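Local structure of FAD-dependent pyridine nucleotide-disulphide oxidoreductase (Desulfovibrio vulgaris, 3IWA) at residues Gly338-Lys343 and Gly347-Ala352; Asn316-Val321 and Ala331-Ala336; Cys20-Leu25 and Asn325-Asp330. The protein probably transfers electrons from a reduced pyridine nucleotide through FAD, as a dimeric member of the pyridine nucleotide-disulphide oxidoreductase family. All coordinates share one frame; numbering follows the deposited sequence. Where two conformers were deposited one is given.

In the fold
Contact 3 starts nearest the N terminus: it closes a loop of about 300 residues, bringing the end of helix 314-326 back to helix 14-25 of the first Rossmann-type domain after the chain has passed through the second parallel sheet. Contact 2 closes a short loop, from the middle of helix 314-326 to segment 331-336 just beyond it. The segments of contacts 2 and 3 alternate along the chain, so the two contacts cross; their centres lie about 13 Å apart, and the side chain of Asn-325 reaches the carbonyl of Ala-331. Contact 1 follows in series, closing a hairpin of the dimerisation domain with three residues between its segments. Contacts 1 and 2 both touch the second subunit.

Contact 1. Residues Gly338-Lys343 and Gly347-Ala352; sequences GSWAVK and GSASGA
The indole of Trp-340 lies flat over the neighbouring strand, with Gly-351 N 3.6 Å above the ring plane and over its centre, and Ser-350 C on the same face nearer the rim. This placement follows from a first torsion that puts CG between backbone N and carbonyl carbon (chi1 60°) and folds the ring across to the partner strand. Gly-351 brings no side chain to this face, and Trp-340 NE1 comes within 3.5 Å of Gly-351 CA. At the far end of the indole, CZ3 packs on Ala-349 CB at 3.9 Å, while Phe-199 meets the ring edge-to-face.

The strands run antiparallel. Trp-340 and Gly-351 form one hydrogen-bonded pair and Val-342 and Ala-349 the next; Val-342 N reaches Ala-349 O at 2.9 Å and nearly straight, 171° at the hydrogen. Trp-340 O is gripped twice: Gly-351 N gives it a backbone bond of 3.1 Å, and Ser-350 OG donates a shorter one of 2.7 Å. The serine hydroxyl gets there because OG stands opposite its own backbone N (chi1 -170°), which carries it across to the partner strand, beside Ala-341 CB.

On this face, shared by Ala-341, Lys-343, Ser-348 and Ser-350, the bent lysine chain lays CD 3.5 Å from Ser-348 OG. Ser-339 OG sits 3.7 Å from Ala-352 CB, but its hydrogen bond goes to the carbonyl of Glu-436 of the second subunit, whose Val-438 packs on Ala-341 and Ser-350. The arrangement is a two-stranded antiparallel beta hairpin, with strand 340-343 the outermost strand, within this chain, of the antiparallel sheet of the C-terminal dimerisation domain.

Contact 2. Residues Asn316-Val321 and Ala331-Ala336; sequences NRQGRV and ATFPGA
Phe-333 lays its ring against Gln-318, joining helix 314-326 of the Rossmann-type, probably FAD-binding, domain to the loop that doubles back along it on its way to strand 340-343 of the dimerisation domain. The main interaction is CH-pi: Gln-318 CG stands over the middle of the ring, 3.8 Å from its centroid and 9° off the normal. The glutamine chain continues extended past the ring, its amide plane turned 72° from the ring plane, with NE2 3.7 Å from Phe-333 CE2; OE1 is held by Gly-293 N. A chi1 of -170° turns the ring of Phe-333 from the loop onto the helix.

Van der Waals contacts supply the rest. Arg-317 offers only its CB, 3.8 Å from Phe-333 CE1, since its extended chain carries the guanidinium off to Asn-451 and Val-437 of the second subunit. That subunit also binds the loop, through Glu-430 to the hydroxyl of Thr-332.

One turn further along the helix, the branches of Val-321 divide the loop backbone between them. CG2 lies 3.7 Å from Thr-332 O. CG1 makes an apolar contact with Ala-331 CB at 4.0 Å. Closer still, Val-321 CG1 sits 3.3 Å from Ala-331 O.

Contact 3. Residues Cys20-Leu25 and Asn325-Asp330; sequences CRFKRL and NLADGD
Two helix ends pack together here in the N-terminal Rossmann-type domain: Phe-22 and Leu-25, on the last turns of helix 14-25, meet Leu-326 and Ala-327, where helix 314-326 gives way to a Schellman motif. The contact is apolar, with no hydrogen bond between the segments. Phe-22 uses one side of its ring, CD1 lying 3.6 Å from Leu-326 CB and CE1 3.6 Å from Leu-326 O. The two side chains cross at about a right angle. Ala-327 N lies near the ring plane, at the edge, 3.8 Å from Phe-22 CD1. A chi1 of 175° sends the ring outward, across the axis of helix 14-25, and its CD1-CE1 side thereby reaches Leu-326 and Ala-327.

Beside the aromatic, Ala-327 CB rests against Leu-25, 3.8 Å from CB and 3.9 Å from CD1. Asp-328, with positive phi, is the C-prime residue of the Schellman motif: its N bonds Asn-325 O at 3.1 Å, and Gly-329 N returns to the carbonyl of Thr-324. The turn then carries the chain away from helix 14-25.

Arg-21 links the helices a second time, its NE bonding the hydroxyl of Thr-324. Deeper in, Phe-22 leans on Val-31 of strand 30-34, while Leu-326 packs on Val-118 of strand 116-119 and Phe-290 of strand 289-291, placing both helix ends against the five-stranded parallel sheet.

Contact 1. Residues Gly338-Lys343 and Gly347-Ala352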
loop_
_atom_site.group_PDB
_atom_site.type_symbol
_atom_site.label_atom_id
_atom_site.label_comp_id
_atom_site.label_asym_id
_atom_site.label_seq_id
_atom_site.Cartn_x
_atom_site.Cartn_y
_atom_site.Cartn_z
ATOM N N GLY A 338 -6.646 8.651 -9.176
ATOM C CA GLY A 338 -7.904 7.918 -9.402
ATOM C C GLY A 338 -8.071 6.543 -8.738
ATOM O O GLY A 338 -8.707 5.654 -9.273
ATOM N N SER A 339 -7.509 6.370 -7.561
ATOM C CA SER A 339 -7.678 5.154 -6.811
ATOM C C SER A 339 -9.144 4.846 -6.533
ATOM O O SER A 339 -9.916 5.740 -6.255
ATOM C CB SER A 339 -6.942 5.317 -5.491
ATOM O OG SER A 339 -5.613 5.704 -5.733
ATOM N N TRP A 340 -9.522 3.583 -6.551
ATOM C CA TRP A 340 -10.926 3.217 -6.349
ATOM C C TRP A 340 -11.009 1.775 -5.862
ATOM O O TRP A 340 -10.077 1.006 -6.020
ATOM C CB TRP A 340 -11.741 3.381 -7.651
ATOM C CG TRP A 340 -11.219 2.526 -8.781
ATOM C CD1 TRP A 340 -10.233 2.847 -9.651
ATOM C CD2 TRP A 340 -11.616 1.185 -9.108
ATOM N NE1 TRP A 340 -10.000 1.790 -10.520
ATOM C CE2 TRP A 340 -10.814 0.751 -10.167
ATOM C CE3 TRP A 340 -12.532 0.286 -8.560
ATOM C CZ2 TRP A 340 -10.956 -0.528 -10.743
ATOM C CZ3 TRP A 340 -12.656 -0.966 -9.125
ATOM C CH2 TRP A 340 -11.891 -1.350 -10.218
ATOM N N ALA A 341 -12.135 1.437 -5.258
ATOM C CA ALA A 341 -12.458 0.086 -4.887
ATOM C C ALA A 341 -13.962 -0.081 -4.941
ATOM O O ALA A 341 -14.703 0.844 -4.605
ATOM C CB ALA A 341 -11.935 -0.220 -3.504
ATOM N N VAL A 342 -14.403 -1.254 -5.401
ATOM C CA VAL A 342 -15.806 -1.667 -5.375
ATOM C C VAL A 342 -15.913 -3.075 -4.770
ATOM O O VAL A 342 -15.190 -3.998 -5.166
ATOM C CB VAL A 342 -16.418 -1.737 -6.776
ATOM C CG1 VAL A 342 -17.895 -1.616 -6.687
ATOM C CG2 VAL A 342 -15.921 -0.641 -7.637
ATOM N N LYS A 343 -16.812 -3.235 -3.813
ATOM C CA LYS A 343 -17.133 -4.535 -3.270
ATOM C C LYS A 343 -18.400 -5.043 -3.972
ATOM O O LYS A 343 -19.411 -4.329 -4.050
ATOM C CB LYS A 343 -17.312 -4.432 -1.758
ATOM C CG LYS A 343 -17.899 -5.682 -1.075
ATOM C CD LYS A 343 -16.845 -6.628 -0.490
ATOM C CE LYS A 343 -17.459 -8.006 -0.139
ATOM N NZ LYS A 343 -18.041 -8.719 -1.334
ATOM N N GLY A 347 -16.599 -11.118 -4.936
ATOM C CA GLY A 347 -15.296 -10.509 -5.181
ATOM C C GLY A 347 -15.268 -9.030 -4.872
ATOM O O GLY A 347 -16.298 -8.422 -4.618
ATOM N N SER A 348 -14.060 -8.481 -4.896
ATOM C CA SER A 348 -13.797 -7.066 -4.812
ATOM C C SER A 348 -12.915 -6.709 -5.962
ATOM O O SER A 348 -12.099 -7.503 -6.359
ATOM C CB SER A 348 -13.061 -6.742 -3.536
ATOM O OG SER A 348 -13.952 -6.828 -2.444
ATOM N N ALA A 349 -13.090 -5.522 -6.503
ATOM C CA ALA A 349 -12.234 -5.017 -7.539
ATOM C C ALA A 349 -11.626 -3.700 -7.048
ATOM O O ALA A 349 -12.265 -2.975 -6.309
ATOM C CB ALA A 349 -13.023 -4.806 -8.817
ATOM N N SER A 350 -10.401 -3.384 -7.470
ATOM C CA SER A 350 -9.722 -2.167 -7.033
ATOM C C SER A 350 -8.668 -1.762 -8.036
ATOM O O SER A 350 -8.247 -2.577 -8.818
ATOM C CB SER A 350 -9.108 -2.377 -5.647
ATOM O OG SER A 350 -8.655 -1.142 -5.151
ATOM N N GLY A 351 -8.267 -0.494 -8.026
ATOM C CA GLY A 351 -7.320 0.049 -9.032
ATOM C C GLY A 351 -6.923 1.532 -8.865
ATOM O O GLY A 351 -7.332 2.192 -7.938
ATOM N N ALA A 352 -6.101 2.028 -9.764
ATOM C CA ALA A 352 -5.605 3.394 -9.722
ATOM C C ALA A 352 -4.965 3.672 -11.042
ATOM O O ALA A 352 -4.421 2.777 -11.630
ATOM C CB ALA A 352 -4.588 3.613 -8.591
#

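Contact 2. Residues Asn316-Val321 and Ala331-Ala336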
loop_
_atom_site.group_PDB
_atom_site.type_symbol
_atom_site.label_atom_id
_atom_site.label_comp_id
_atom_site.label_asym_id
_atom_site.label_seq_id
_atom_site.Cartn_x
_atom_site.Cartn_y
_atom_site.Cartn_z
ATOM N N ASN A 316 -13.118 14.770 1.548
ATOM C CA ASN A 316 -12.496 14.982 2.834
ATOM C C ASN A 316 -11.093 15.549 2.746
ATOM O O ASN A 316 -10.775 16.469 3.474
ATOM C CB ASN A 316 -12.577 13.731 3.720
ATOM C CG ASN A 316 -13.971 13.578 4.328
ATOM O OD1 ASN A 316 -14.700 14.577 4.422
ATOM N ND2 ASN A 316 -14.361 12.349 4.727
ATOM N N ARG A 317 -10.308 15.081 1.792
ATOM C CA ARG A 317 -8.915 15.475 1.721
ATOM C C ARG A 317 -8.845 16.918 1.233
ATOM O O ARG A 317 -8.159 17.713 1.831
ATOM C CB ARG A 317 -8.135 14.540 0.828
ATOM C CG ARG A 317 -8.179 13.100 1.313
ATOM C CD ARG A 317 -7.414 12.152 0.430
ATOM N NE ARG A 317 -7.676 10.775 0.824
ATOM C CZ ARG A 317 -7.767 9.741 -0.002
ATOM N NH1 ARG A 317 -7.611 9.901 -1.304
ATOM N NH2 ARG A 317 -8.007 8.535 0.487
ATOM N N GLN A 318 -9.612 17.242 0.191
ATOM C CA GLN A 318 -9.618 18.593 -0.377
ATOM C C GLN A 318 -10.284 19.589 0.593
ATOM O O GLN A 318 -9.856 20.698 0.684
ATOM C CB GLN A 318 -10.308 18.665 -1.737
ATOM C CG GLN A 318 -9.702 17.797 -2.817
ATOM C CD GLN A 318 -10.523 17.828 -4.107
ATOM O OE1 GLN A 318 -11.547 18.508 -4.177
ATOM N NE2 GLN A 318 -10.051 17.137 -5.132
ATOM N N GLY A 319 -11.286 19.150 1.325
ATOM C CA GLY A 319 -11.976 19.994 2.279
ATOM C C GLY A 319 -11.056 20.470 3.372
ATOM O O GLY A 319 -11.097 21.650 3.763
ATOM N N ARG A 320 -10.214 19.555 3.859
ATOM C CA ARG A 320 -9.276 19.878 4.905
ATOM C C ARG A 320 -8.349 20.958 4.437
ATOM O O ARG A 320 -8.131 21.919 5.140
ATOM C CB ARG A 320 -8.492 18.664 5.339
ATOM C CG ARG A 320 -7.633 18.936 6.539
ATOM C CD ARG A 320 -7.032 17.632 7.080
ATOM N NE ARG A 320 -6.659 17.757 8.482
ATOM C CZ ARG A 320 -5.476 18.133 8.925
ATOM N NH1 ARG A 320 -5.285 18.193 10.224
ATOM N NH2 ARG A 320 -4.489 18.442 8.101
ATOM N N VAL A 321 -7.816 20.807 3.233
ATOM C CA VAL A 321 -6.918 21.808 2.667
ATOM C C VAL A 321 -7.665 23.121 2.503
ATOM O O VAL A 321 -7.092 24.164 2.803
ATOM C CB VAL A 321 -6.312 21.344 1.317
ATOM C CG1 VAL A 321 -5.677 22.491 0.516
ATOM C CG2 VAL A 321 -5.295 20.181 1.550
ATOM N N ALA A 331 -1.632 25.047 2.882
ATOM C CA ALA A 331 -1.799 23.639 2.536
ATOM C C ALA A 331 -2.108 23.429 1.029
ATOM O O ALA A 331 -2.818 24.226 0.414
ATOM C CB ALA A 331 -2.920 23.015 3.425
ATOM N N THR A 332 -1.554 22.349 0.461
ATOM C CA THR A 332 -1.716 22.001 -0.951
ATOM C C THR A 332 -2.287 20.602 -1.197
ATOM O O THR A 332 -2.129 19.700 -0.397
ATOM C CB THR A 332 -0.379 22.112 -1.707
ATOM O OG1 THR A 332 0.560 21.181 -1.160
ATOM C CG2 THR A 332 0.184 23.523 -1.599
ATOM N N PHE A 333 -2.974 20.459 -2.315
ATOM C CA PHE A 333 -3.515 19.178 -2.796
ATOM C C PHE A 333 -3.079 19.088 -4.246
ATOM O O PHE A 333 -3.477 19.919 -5.063
ATOM C CB PHE A 333 -5.033 19.144 -2.679
ATOM C CG PHE A 333 -5.609 17.809 -2.935
ATOM C CD1 PHE A 333 -5.659 16.852 -1.933
ATOM C CD2 PHE A 333 -6.058 17.470 -4.199
ATOM C CE1 PHE A 333 -6.173 15.599 -2.198
ATOM C CE2 PHE A 333 -6.561 16.234 -4.453
ATOM C CZ PHE A 333 -6.626 15.305 -3.470
ATOM N N PRO A 334 -2.201 18.115 -4.575
ATOM C CA PRO A 334 -1.473 18.139 -5.856
ATOM C C PRO A 334 -2.273 17.728 -7.095
ATOM O O PRO A 334 -1.894 18.054 -8.233
ATOM C CB PRO A 334 -0.338 17.130 -5.632
ATOM C CG PRO A 334 -0.932 16.106 -4.656
ATOM C CD PRO A 334 -1.797 16.986 -3.716
ATOM N N GLY A 335 -3.358 17.000 -6.876
ATOM C CA GLY A 335 -4.091 16.357 -7.961
ATOM C C GLY A 335 -4.443 14.954 -7.533
ATOM O O GLY A 335 -4.444 14.655 -6.351
ATOM N N ALA A 336 -4.683 14.080 -8.502
ATOM C CA ALA A 336 -5.088 12.724 -8.215
ATOM C C ALA A 336 -4.606 11.749 -9.282
ATOM O O ALA A 336 -4.265 12.157 -10.416
ATOM C CB ALA A 336 -6.579 12.654 -8.071
#

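Contact 3. Residues Cys20-Leu25 and Asn325-Asp330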
loop_
_atom_site.group_PDB
_atom_site.type_symbol
_atom_site.label_atom_id
_atom_site.label_comp_id
_atom_site.label_asym_id
_atom_site.label_seq_id
_atom_site.Cartn_x
_atom_site.Cartn_y
_atom_site.Cartn_z
ATOM N N CYS A 20 -15.758 22.990 9.244
ATOM C CA CYS A 20 -15.318 22.440 10.519
ATOM C C CYS A 20 -13.807 22.573 10.728
ATOM O O CYS A 20 -13.342 22.915 11.819
ATOM C CB CYS A 20 -15.707 20.976 10.626
ATOM S SG CYS A 20 -14.997 20.216 12.063
ATOM N N ARG A 21 -13.030 22.319 9.687
ATOM C CA ARG A 21 -11.581 22.514 9.780
ATOM C C ARG A 21 -11.256 24.009 9.959
ATOM O O ARG A 21 -10.365 24.393 10.734
ATOM C CB ARG A 21 -10.906 21.978 8.518
ATOM C CG ARG A 21 -9.474 22.353 8.336
ATOM C CD ARG A 21 -8.552 21.747 9.391
ATOM N NE ARG A 21 -7.148 22.056 9.086
ATOM C CZ ARG A 21 -6.134 21.789 9.900
ATOM N NH1 ARG A 21 -6.345 21.181 11.050
ATOM N NH2 ARG A 21 -4.905 22.104 9.549
ATOM N N PHE A 22 -11.968 24.848 9.204
ATOM C CA PHE A 22 -11.798 26.289 9.320
ATOM C C PHE A 22 -11.965 26.771 10.763
ATOM O O PHE A 22 -11.097 27.465 11.311
ATOM C CB PHE A 22 -12.815 27.010 8.462
ATOM C CG PHE A 22 -12.774 28.494 8.612
ATOM C CD1 PHE A 22 -11.592 29.170 8.492
ATOM C CD2 PHE A 22 -13.935 29.219 8.862
ATOM C CE1 PHE A 22 -11.542 30.571 8.617
ATOM C CE2 PHE A 22 -13.888 30.587 8.970
ATOM C CZ PHE A 22 -12.683 31.260 8.835
ATOM N N LYS A 23 -13.096 26.365 11.337
ATOM C CA LYS A 23 -13.501 26.727 12.685
ATOM C C LYS A 23 -12.524 26.211 13.742
ATOM O O LYS A 23 -12.193 26.946 14.662
ATOM C CB LYS A 23 -14.930 26.248 12.969
ATOM C CG LYS A 23 -16.045 27.056 12.242
ATOM C CD LYS A 23 -16.207 28.521 12.736
ATOM C CE LYS A 23 -16.762 28.649 14.180
ATOM N NZ LYS A 23 -16.461 29.997 14.810
ATOM N N ARG A 24 -11.998 24.994 13.591
ATOM C CA ARG A 24 -11.049 24.495 14.579
ATOM C C ARG A 24 -9.859 25.463 14.641
ATOM O O ARG A 24 -9.413 25.806 15.727
ATOM C CB ARG A 24 -10.622 23.039 14.307
ATOM N N LEU A 25 -9.397 25.938 13.491
ATOM C CA LEU A 25 -8.252 26.869 13.407
ATOM C C LEU A 25 -8.551 28.356 13.728
ATOM O O LEU A 25 -7.687 29.073 14.269
ATOM C CB LEU A 25 -7.654 26.814 11.998
ATOM C CG LEU A 25 -7.200 25.443 11.526
ATOM C CD1 LEU A 25 -6.869 25.490 10.043
ATOM C CD2 LEU A 25 -6.029 24.920 12.387
ATOM N N ASN A 325 -6.572 26.666 4.369
ATOM C CA ASN A 325 -6.266 27.833 3.569
ATOM C C ASN A 325 -7.249 29.000 3.813
ATOM O O ASN A 325 -6.851 30.122 3.650
ATOM C CB ASN A 325 -6.156 27.468 2.085
ATOM C CG ASN A 325 -4.970 26.565 1.819
ATOM O OD1 ASN A 325 -4.098 26.466 2.683
ATOM N ND2 ASN A 325 -4.913 25.912 0.630
ATOM N N LEU A 326 -8.509 28.717 4.186
ATOM C CA LEU A 326 -9.451 29.756 4.636
ATOM C C LEU A 326 -8.930 30.418 5.893
ATOM O O LEU A 326 -9.197 31.598 6.106
ATOM C CB LEU A 326 -10.836 29.204 4.969
ATOM C CG LEU A 326 -11.684 28.596 3.854
ATOM C CD1 LEU A 326 -12.851 27.750 4.436
ATOM C CD2 LEU A 326 -12.167 29.705 2.954
ATOM N N ALA A 327 -8.210 29.649 6.723
ATOM C CA ALA A 327 -7.514 30.191 7.904
ATOM C C ALA A 327 -6.115 30.719 7.633
ATOM O O ALA A 327 -5.329 30.771 8.538
ATOM C CB ALA A 327 -7.464 29.194 9.008
ATOM N N ASP A 328 -5.819 31.127 6.402
ATOM C CA ASP A 328 -4.557 31.783 6.067
ATOM C C ASP A 328 -3.370 30.835 6.032
ATOM O O ASP A 328 -2.230 31.295 5.976
ATOM C CB ASP A 328 -4.273 32.994 7.005
ATOM C CG ASP A 328 -5.320 34.119 6.860
ATOM O OD1 ASP A 328 -5.533 34.603 5.722
ATOM O OD2 ASP A 328 -5.939 34.495 7.882
ATOM N N GLY A 329 -3.617 29.520 6.019
ATOM C CA GLY A 329 -2.525 28.531 5.836
ATOM C C GLY A 329 -2.089 28.447 4.384
ATOM O O GLY A 329 -2.558 29.212 3.554
ATOM N N ASP A 330 -1.205 27.499 4.073
ATOM C CA ASP A 330 -0.765 27.291 2.698
ATOM C C ASP A 330 -0.623 25.780 2.449
ATOM O O ASP A 330 0.362 25.299 1.909
ATOM C CB ASP A 330 0.537 28.048 2.452
ATOM C CG ASP A 330 0.860 28.224 0.977
ATOM O OD1 ASP A 330 -0.052 28.514 0.167
ATOM O OD2 ASP A 330 2.052 28.083 0.627
#